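Local coordinates for protein PAN2-PAN3 deadenylation complex catalytic subunit pan2 (Neurospora crassa, PDB 4CZW) that shortens the poly(A) tails of mRNA as the exonuclease subunit of the Pan2-Pan3 deadenylation complex, using a ubiquitin-protease-like domain, predicted to be inactive, as a scaffold, at residues Met91-Glu96 / Asn559-Arg564; Pro436-Ile442 / Leu542-Leu547; Ile444-Phe448 / Gln553-Ile558. The contacts are given in a common frame with arbitrary orientation. Residues are numbered along the deposited sequence.

In the fold
Pan2 illustrates how a catalytic domain can be docked against a pseudoenzyme scaffold. Along the chain the segments run 91-96, 436-442, 444-448, 542-547, 553-558 and 559-564, so the segments of contacts 2 and 3 alternate and both contacts lie between the two ends of contact 1. Their centres are about 14 to 17 Å apart. Contacts 2 and 3 share strand 441-451 and belong to the exonuclease domain, contact 3 holding three of its probable metal ligands; Leu-547 O to Ile-444 N, 2.8 Å, carries the pairing from one to the other. Helix 551-558 of contact 3 runs straight into segment 559-564, through which contact 1 joins the nuclease to the ubiquitin-protease-like domain.

Contact 1: Met91-Glu96 / Asn559-Arg564; sequences MLQKGE and NIQVPR
A domain join must satisfy polar groups as well as bury surface. Helix 81-94 of the ubiquitin-protease-like domain packs its last turn on the extended loop after exonuclease helix 551-558, Met-91 nearest Gln-561 (CA to CA 5.4 Å). Gly-95 N to Met-91 O, 2.7 Å, closes the first helix; a Schellman motif (C-prime Asn-559, positive phi) ends the second. Selenomethionine Met-91 (m,t,m) puts SE 3.3 Å from Asn-559 ND2 and 3.8 Å from Ile-560 CA, and CB 3.8 Å from Gln-561 CG. The scaffold domain satisfies the Asn-559 amide: ND2 gives to His-101 O, OD1 accepts from Asn-104 N. Lys-94 CD passes Gln-561 O at 4.0 Å; Lys-94 NZ leads away, bonding weakly to Asn-541 OD1. Arg-564 backbone N gives to Glu-96 OE1 (3.1 Å) and weakly to OE2 (3.4 Å); Glu-96 OE1 to Arg-564 NE, 3.4 Å, is a purely electrostatic, out-of-plane salt bridge. The chemistry implies van der Waals contact round Met-91, an Asn-559 amide met by the scaffold, and charge at the exposed end.

Contact 2: Pro436-Ile442 / Leu542-Leu547; sequences PGPDTVI and LGCKFL
Ile-442 lays its terminal methyl over the ring of Phe-546: rotamer p,t brings Ile-442 CD1 to 3.8 Å from the centroid of the Phe-546 ring, 16° off the normal, a CH-pi contact over the face. The same CD1 of Ile-442 reaches Cys-544 CB at 4.0 Å. Beneath these side chains two strands pair in parallel, Val-441 with Lys-545 (CA to CA 4.7 Å) and Ile-442 with Phe-546 (CA to CA 5.2 Å). The ladder is the classic alternating one: Lys-545 N to Thr-440 O, 3.0 Å; Ile-442 N to Lys-545 O, 2.9 Å; Leu-547 N to Ile-442 O, 2.6 Å. At Val-441 and Lys-545 the sheet is more open; Val-441 CG2 lies 3.9 Å from CD of the outstretched Lys-545, and Val-441 CG1 3.9 Å from CD1 of buried Leu-547.

Ahead of the strands both backbones turn. Residues 437-440 form a type I turn, Thr-440 N to Gly-437 O 3.1 Å, reinforced by Gly-437 N to Thr-440 OG1 at 3.0 Å. Gly-543 (phi 98°) ends helix 529-541 in a Schellman motif; a CB there would jam against the preceding carbonyl and press on Pro-438, whose CA touches Gly-543 O at 3.2 Å. Pro-436 CB rests on Cys-544 SG at 3.6 Å and Leu-542 CD1 at 3.7 Å.

Such parallel pairing is part of the mixed sheet of RNase H-like exonucleases. Strand 545-548 pairs on its other edge with 567-569; helix 529-541 covers Ile-442 and Phe-546 through Leu-539, and helix 604-623 packs against Leu-547.

Contact 3: Ile444-Phe448 / Gln553-Ile558; sequences IDTEF and QDFRVI
An exonuclease of the DEDD type brings its acidic residues together from separate elements, and this pair supplies three of the four probable metal ligands. Strand 444-448 is extended and helix 553-558 crosses it at 61°, their axes 8.9 Å apart at the closest, with Thr-446 and Asp-554 nearest (CA to CA 6.5 Å). Side-chain conformation determines what meets. Asp-554 takes chi1 m with chi2 near 85°, which brings its carboxylate to the strand: Thr-446, rotamer p, donates OG1 to Asp-554 OD2 at 2.6 Å, and Thr-446 N adds a weak bond to the same OD2 at 3.3 Å. Asp-445, rotamer t, leaves the strand on the far side at its CB, yet its OD1 lies 3.6 Å from Asp-554 OD2. Two like charges this close are consistent with a divalent-cation site, assigned by similarity to Asp-445, Glu-447, Asp-554 and Asp-607; Glu-447 (m,m) points away from the helix.

Packing contacts flank the acidic cluster. Phe-448, with chi1 m and chi2 near -15°, is covered on one ring face by Val-557 (CG2 to Phe-448 CZ 3.5 Å), and the aliphatic part of Gln-553 (t,t) brings CG to 3.9 Å from Phe-448 CE2. Nearer the strand's start, Ile-558, m,t, directs CD1 to Thr-446 CG2 at 3.8 Å and Ile-444 CD1 at 4.4 Å.

Ile-474 of strand 471-481 touches Thr-446, Phe-448, Val-557 and Ile-558, helix 529-541 packs on Ile-444 and Ile-558, and helix 604-623 brings Asp-607 up to Asp-445.

Contact 1: Met91-Glu96 / Asn559-Arg564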
# COMPACT_ATOMS: atom_id res chain seq x y z
N MSE A 91 -7.06 -1.14 -0.08
CA MSE A 91 -7.74 -0.01 -0.70
C MSE A 91 -7.71 -0.10 -2.22
O MSE A 91 -8.66 0.27 -2.90
CB MSE A 91 -7.11 1.31 -0.25
CG MSE A 91 -7.36 1.65 1.21
SE MSE A 91 -6.78 3.45 1.68
CE MSE A 91 -4.88 3.30 1.28
N LEU A 92 -6.60 -0.61 -2.76
CA LEU A 92 -6.43 -0.72 -4.20
C LEU A 92 -7.28 -1.84 -4.79
O LEU A 92 -7.56 -1.84 -5.99
CB LEU A 92 -4.95 -0.95 -4.54
CG LEU A 92 -4.01 0.21 -4.23
CD1 LEU A 92 -2.58 -0.14 -4.60
CD2 LEU A 92 -4.46 1.48 -4.94
N GLN A 93 -7.70 -2.78 -3.96
CA GLN A 93 -8.52 -3.89 -4.42
C GLN A 93 -9.99 -3.68 -4.07
O GLN A 93 -10.87 -4.27 -4.69
CB GLN A 93 -8.02 -5.22 -3.85
CG GLN A 93 -8.17 -5.36 -2.34
CD GLN A 93 -7.63 -6.67 -1.82
OE1 GLN A 93 -7.03 -7.45 -2.56
NE2 GLN A 93 -7.85 -6.93 -0.53
N LYS A 94 -10.25 -2.83 -3.08
CA LYS A 94 -11.62 -2.49 -2.70
C LYS A 94 -12.10 -1.25 -3.45
O LYS A 94 -13.28 -1.14 -3.79
CB LYS A 94 -11.74 -2.24 -1.20
CG LYS A 94 -11.67 -3.48 -0.33
CD LYS A 94 -12.22 -3.17 1.06
CE LYS A 94 -11.95 -4.31 2.03
NZ LYS A 94 -12.35 -5.63 1.48
N GLY A 95 -11.18 -0.32 -3.69
CA GLY A 95 -11.49 0.97 -4.28
C GLY A 95 -12.36 0.94 -5.52
O GLY A 95 -11.99 0.36 -6.54
N GLU A 96 -13.52 1.58 -5.42
CA GLU A 96 -14.46 1.65 -6.54
C GLU A 96 -14.28 2.97 -7.29
O GLU A 96 -14.81 3.14 -8.39
CB GLU A 96 -15.90 1.52 -6.03
CG GLU A 96 -16.18 0.21 -5.30
CD GLU A 96 -17.49 0.24 -4.54
OE1 GLU A 96 -17.98 1.35 -4.25
OE2 GLU A 96 -18.02 -0.84 -4.23
N ASN A 559 -8.29 7.78 5.65
CA ASN A 559 -7.50 7.08 4.64
C ASN A 559 -7.93 5.62 4.53
O ASN A 559 -7.16 4.70 4.80
CB ASN A 559 -6.00 7.17 4.94
CG ASN A 559 -5.13 6.88 3.73
OD1 ASN A 559 -3.91 7.03 3.79
ND2 ASN A 559 -5.75 6.48 2.63
N ILE A 560 -9.18 5.42 4.12
CA ILE A 560 -9.74 4.09 3.98
C ILE A 560 -10.75 4.07 2.83
O ILE A 560 -11.28 5.11 2.44
CB ILE A 560 -10.43 3.63 5.29
CG1 ILE A 560 -10.54 2.10 5.34
CG2 ILE A 560 -11.78 4.30 5.46
CD1 ILE A 560 -11.10 1.57 6.64
N GLN A 561 -10.99 2.88 2.28
CA GLN A 561 -11.96 2.72 1.20
C GLN A 561 -13.08 1.77 1.63
O GLN A 561 -12.83 0.64 2.03
CB GLN A 561 -11.28 2.19 -0.06
CG GLN A 561 -10.33 3.18 -0.72
CD GLN A 561 -11.05 4.24 -1.52
OE1 GLN A 561 -12.22 4.09 -1.87
NE2 GLN A 561 -10.36 5.34 -1.81
N VAL A 562 -14.32 2.25 1.55
CA VAL A 562 -15.48 1.45 1.92
C VAL A 562 -16.41 1.27 0.73
O VAL A 562 -16.83 2.25 0.11
CB VAL A 562 -16.25 2.09 3.09
CG1 VAL A 562 -17.35 1.16 3.58
CG2 VAL A 562 -15.31 2.45 4.23
N PRO A 563 -16.74 0.01 0.41
CA PRO A 563 -17.65 -0.33 -0.69
C PRO A 563 -19.01 0.37 -0.56
O PRO A 563 -19.47 0.60 0.56
CB PRO A 563 -17.81 -1.84 -0.57
CG PRO A 563 -16.55 -2.29 0.09
CD PRO A 563 -16.20 -1.20 1.06
N ARG A 564 -19.62 0.71 -1.69
CA ARG A 564 -20.87 1.47 -1.71
C ARG A 564 -22.00 0.79 -0.93
O ARG A 564 -22.80 1.46 -0.29
CB ARG A 564 -21.32 1.71 -3.15
CG ARG A 564 -20.77 2.99 -3.77
CD ARG A 564 -21.28 3.18 -5.19
NE ARG A 564 -20.69 2.23 -6.12
CZ ARG A 564 -19.60 2.47 -6.84
NH1 ARG A 564 -18.97 3.63 -6.73
NH2 ARG A 564 -19.13 1.54 -7.66

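Contact 2: Pro436-Ile442 / Leu542-Leu547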
# COMPACT_ATOMS: atom_id res chain seq x y z
N PRO A 436 -19.67 -8.15 15.33
CA PRO A 436 -20.05 -7.45 14.10
C PRO A 436 -20.06 -8.36 12.87
O PRO A 436 -19.23 -9.26 12.75
CB PRO A 436 -18.96 -6.38 13.96
CG PRO A 436 -18.43 -6.19 15.34
CD PRO A 436 -18.49 -7.55 15.96
N GLY A 437 -21.00 -8.11 11.96
CA GLY A 437 -21.12 -8.89 10.75
C GLY A 437 -21.68 -8.07 9.60
O GLY A 437 -21.78 -6.85 9.70
N PRO A 438 -22.04 -8.74 8.50
CA PRO A 438 -22.59 -8.08 7.30
C PRO A 438 -23.93 -7.39 7.56
O PRO A 438 -24.27 -6.43 6.87
CB PRO A 438 -22.77 -9.24 6.31
CG PRO A 438 -21.83 -10.29 6.79
CD PRO A 438 -21.84 -10.18 8.28
N ASP A 439 -24.68 -7.86 8.55
CA ASP A 439 -25.98 -7.29 8.87
C ASP A 439 -25.86 -6.13 9.86
O ASP A 439 -26.80 -5.35 10.01
CB ASP A 439 -26.91 -8.37 9.45
CG ASP A 439 -27.15 -9.51 8.48
OD1 ASP A 439 -27.17 -9.26 7.25
OD2 ASP A 439 -27.32 -10.66 8.94
N THR A 440 -24.71 -6.04 10.51
CA THR A 440 -24.49 -5.02 11.53
C THR A 440 -24.36 -3.62 10.93
O THR A 440 -23.55 -3.39 10.03
CB THR A 440 -23.24 -5.33 12.37
OG1 THR A 440 -23.39 -6.59 13.02
CG2 THR A 440 -23.01 -4.25 13.42
N VAL A 441 -25.16 -2.69 11.44
CA VAL A 441 -25.07 -1.29 11.04
C VAL A 441 -24.42 -0.46 12.15
O VAL A 441 -24.82 -0.56 13.31
CB VAL A 441 -26.46 -0.70 10.71
CG1 VAL A 441 -26.34 0.78 10.36
CG2 VAL A 441 -27.10 -1.48 9.56
N ILE A 442 -23.42 0.34 11.79
CA ILE A 442 -22.74 1.18 12.76
C ILE A 442 -22.72 2.64 12.33
O ILE A 442 -22.52 2.95 11.15
CB ILE A 442 -21.29 0.70 13.01
CG1 ILE A 442 -20.52 0.60 11.69
CG2 ILE A 442 -21.29 -0.65 13.71
CD1 ILE A 442 -19.09 0.14 11.85
N LEU A 542 -15.32 -7.01 8.03
CA LEU A 542 -16.34 -7.85 8.65
C LEU A 542 -17.65 -7.73 7.88
O LEU A 542 -18.54 -8.56 8.02
CB LEU A 542 -16.54 -7.48 10.12
CG LEU A 542 -15.48 -7.98 11.10
CD1 LEU A 542 -15.78 -7.51 12.51
CD2 LEU A 542 -15.36 -9.49 11.04
N GLY A 543 -17.75 -6.68 7.06
CA GLY A 543 -18.91 -6.48 6.22
C GLY A 543 -19.92 -5.50 6.79
O GLY A 543 -21.05 -5.41 6.31
N CYS A 544 -19.50 -4.76 7.81
CA CYS A 544 -20.39 -3.81 8.48
C CYS A 544 -20.82 -2.68 7.57
O CYS A 544 -20.12 -2.32 6.62
CB CYS A 544 -19.71 -3.23 9.73
SG CYS A 544 -19.32 -4.45 11.00
N LYS A 545 -21.99 -2.11 7.86
CA LYS A 545 -22.51 -0.98 7.10
C LYS A 545 -22.27 0.32 7.87
O LYS A 545 -22.80 0.50 8.97
CB LYS A 545 -24.00 -1.17 6.82
CG LYS A 545 -24.32 -2.44 6.06
CD LYS A 545 -25.82 -2.72 6.04
CE LYS A 545 -26.11 -4.06 5.39
NZ LYS A 545 -27.56 -4.42 5.47
N PHE A 546 -21.48 1.21 7.30
CA PHE A 546 -21.12 2.46 7.96
C PHE A 546 -22.16 3.54 7.69
O PHE A 546 -22.39 3.93 6.55
CB PHE A 546 -19.74 2.92 7.50
CG PHE A 546 -18.61 2.12 8.08
CD1 PHE A 546 -18.34 0.84 7.63
CD2 PHE A 546 -17.81 2.65 9.09
CE1 PHE A 546 -17.30 0.10 8.16
CE2 PHE A 546 -16.77 1.92 9.63
CZ PHE A 546 -16.52 0.64 9.16
N LEU A 547 -22.78 4.03 8.77
CA LEU A 547 -23.81 5.05 8.67
C LEU A 547 -23.28 6.40 9.16
O LEU A 547 -22.64 6.47 10.21
CB LEU A 547 -25.05 4.64 9.47
CG LEU A 547 -26.38 5.35 9.22
CD1 LEU A 547 -27.54 4.43 9.56
CD2 LEU A 547 -26.49 6.64 10.02

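Contact 3: Ile444-Phe448 / Gln553-Ile558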
# COMPACT_ATOMS: atom_id res chain seq x y z
N ILE A 444 -20.96 6.30 12.47
CA ILE A 444 -19.60 6.79 12.67
C ILE A 444 -19.44 8.27 12.30
O ILE A 444 -20.02 8.75 11.32
CB ILE A 444 -18.59 5.94 11.85
CG1 ILE A 444 -17.15 6.42 12.09
CG2 ILE A 444 -18.94 5.95 10.37
CD1 ILE A 444 -16.11 5.61 11.34
N ASP A 445 -18.66 8.99 13.10
CA ASP A 445 -18.30 10.37 12.81
C ASP A 445 -16.93 10.68 13.42
O ASP A 445 -16.55 10.10 14.43
CB ASP A 445 -19.35 11.34 13.35
CG ASP A 445 -19.07 12.78 12.96
OD1 ASP A 445 -18.66 13.02 11.81
OD2 ASP A 445 -19.24 13.67 13.82
N THR A 446 -16.19 11.60 12.79
CA THR A 446 -14.85 11.93 13.25
C THR A 446 -14.65 13.43 13.44
O THR A 446 -15.48 14.24 13.03
CB THR A 446 -13.77 11.41 12.27
OG1 THR A 446 -13.90 12.10 11.02
CG2 THR A 446 -13.92 9.91 12.05
N GLU A 447 -13.53 13.79 14.07
CA GLU A 447 -13.16 15.19 14.25
C GLU A 447 -11.76 15.44 13.69
O GLU A 447 -10.88 14.60 13.81
CB GLU A 447 -13.22 15.59 15.73
CG GLU A 447 -14.57 15.35 16.39
CD GLU A 447 -15.67 16.23 15.83
OE1 GLU A 447 -15.36 17.26 15.20
OE2 GLU A 447 -16.86 15.89 16.02
N PHE A 448 -11.57 16.61 13.08
CA PHE A 448 -10.30 16.91 12.40
C PHE A 448 -9.46 17.93 13.16
O PHE A 448 -9.97 18.70 13.97
CB PHE A 448 -10.56 17.43 10.98
CG PHE A 448 -11.23 16.44 10.07
CD1 PHE A 448 -11.31 15.10 10.40
CD2 PHE A 448 -11.78 16.86 8.87
CE1 PHE A 448 -11.93 14.20 9.56
CE2 PHE A 448 -12.40 15.97 8.02
CZ PHE A 448 -12.48 14.63 8.37
N GLN A 553 -15.76 12.62 3.21
CA GLN A 553 -14.70 13.46 3.76
C GLN A 553 -14.01 12.76 4.93
O GLN A 553 -12.79 12.87 5.09
CB GLN A 553 -15.27 14.81 4.21
CG GLN A 553 -14.21 15.83 4.62
CD GLN A 553 -14.81 17.18 4.98
OE1 GLN A 553 -16.03 17.33 5.05
NE2 GLN A 553 -13.95 18.16 5.20
N ASP A 554 -14.80 12.05 5.73
CA ASP A 554 -14.26 11.29 6.85
C ASP A 554 -13.32 10.20 6.37
O ASP A 554 -12.16 10.14 6.79
CB ASP A 554 -15.40 10.68 7.67
CG ASP A 554 -16.28 11.72 8.33
OD1 ASP A 554 -17.22 12.21 7.67
OD2 ASP A 554 -16.03 12.05 9.51
N PHE A 555 -13.81 9.35 5.48
CA PHE A 555 -13.04 8.22 4.95
C PHE A 555 -11.74 8.66 4.29
O PHE A 555 -10.74 7.95 4.35
CB PHE A 555 -13.88 7.43 3.94
CG PHE A 555 -15.04 6.70 4.56
CD1 PHE A 555 -14.98 6.29 5.88
CD2 PHE A 555 -16.17 6.41 3.82
CE1 PHE A 555 -16.04 5.61 6.46
CE2 PHE A 555 -17.23 5.73 4.39
CZ PHE A 555 -17.17 5.33 5.71
N ARG A 556 -11.75 9.84 3.67
CA ARG A 556 -10.57 10.37 3.01
C ARG A 556 -9.46 10.69 4.02
O ARG A 556 -8.30 10.37 3.80
CB ARG A 556 -10.92 11.61 2.20
CG ARG A 556 -9.72 12.46 1.81
CD ARG A 556 -10.08 13.44 0.72
NE ARG A 556 -10.27 12.78 -0.57
CZ ARG A 556 -9.30 12.56 -1.44
NH1 ARG A 556 -8.06 12.95 -1.18
NH2 ARG A 556 -9.56 11.95 -2.59
N VAL A 557 -9.84 11.34 5.12
CA VAL A 557 -8.88 11.71 6.15
C VAL A 557 -8.51 10.49 7.00
O VAL A 557 -7.38 10.36 7.46
CB VAL A 557 -9.42 12.83 7.04
CG1 VAL A 557 -8.39 13.26 8.07
CG2 VAL A 557 -9.83 14.02 6.19
N ILE A 558 -9.47 9.59 7.18
CA ILE A 558 -9.21 8.30 7.82
C ILE A 558 -8.26 7.49 6.95
O ILE A 558 -7.51 6.65 7.44
CB ILE A 558 -10.53 7.52 8.08
CG1 ILE A 558 -11.39 8.23 9.12
CG2 ILE A 558 -10.25 6.10 8.54
CD1 ILE A 558 -12.72 7.55 9.39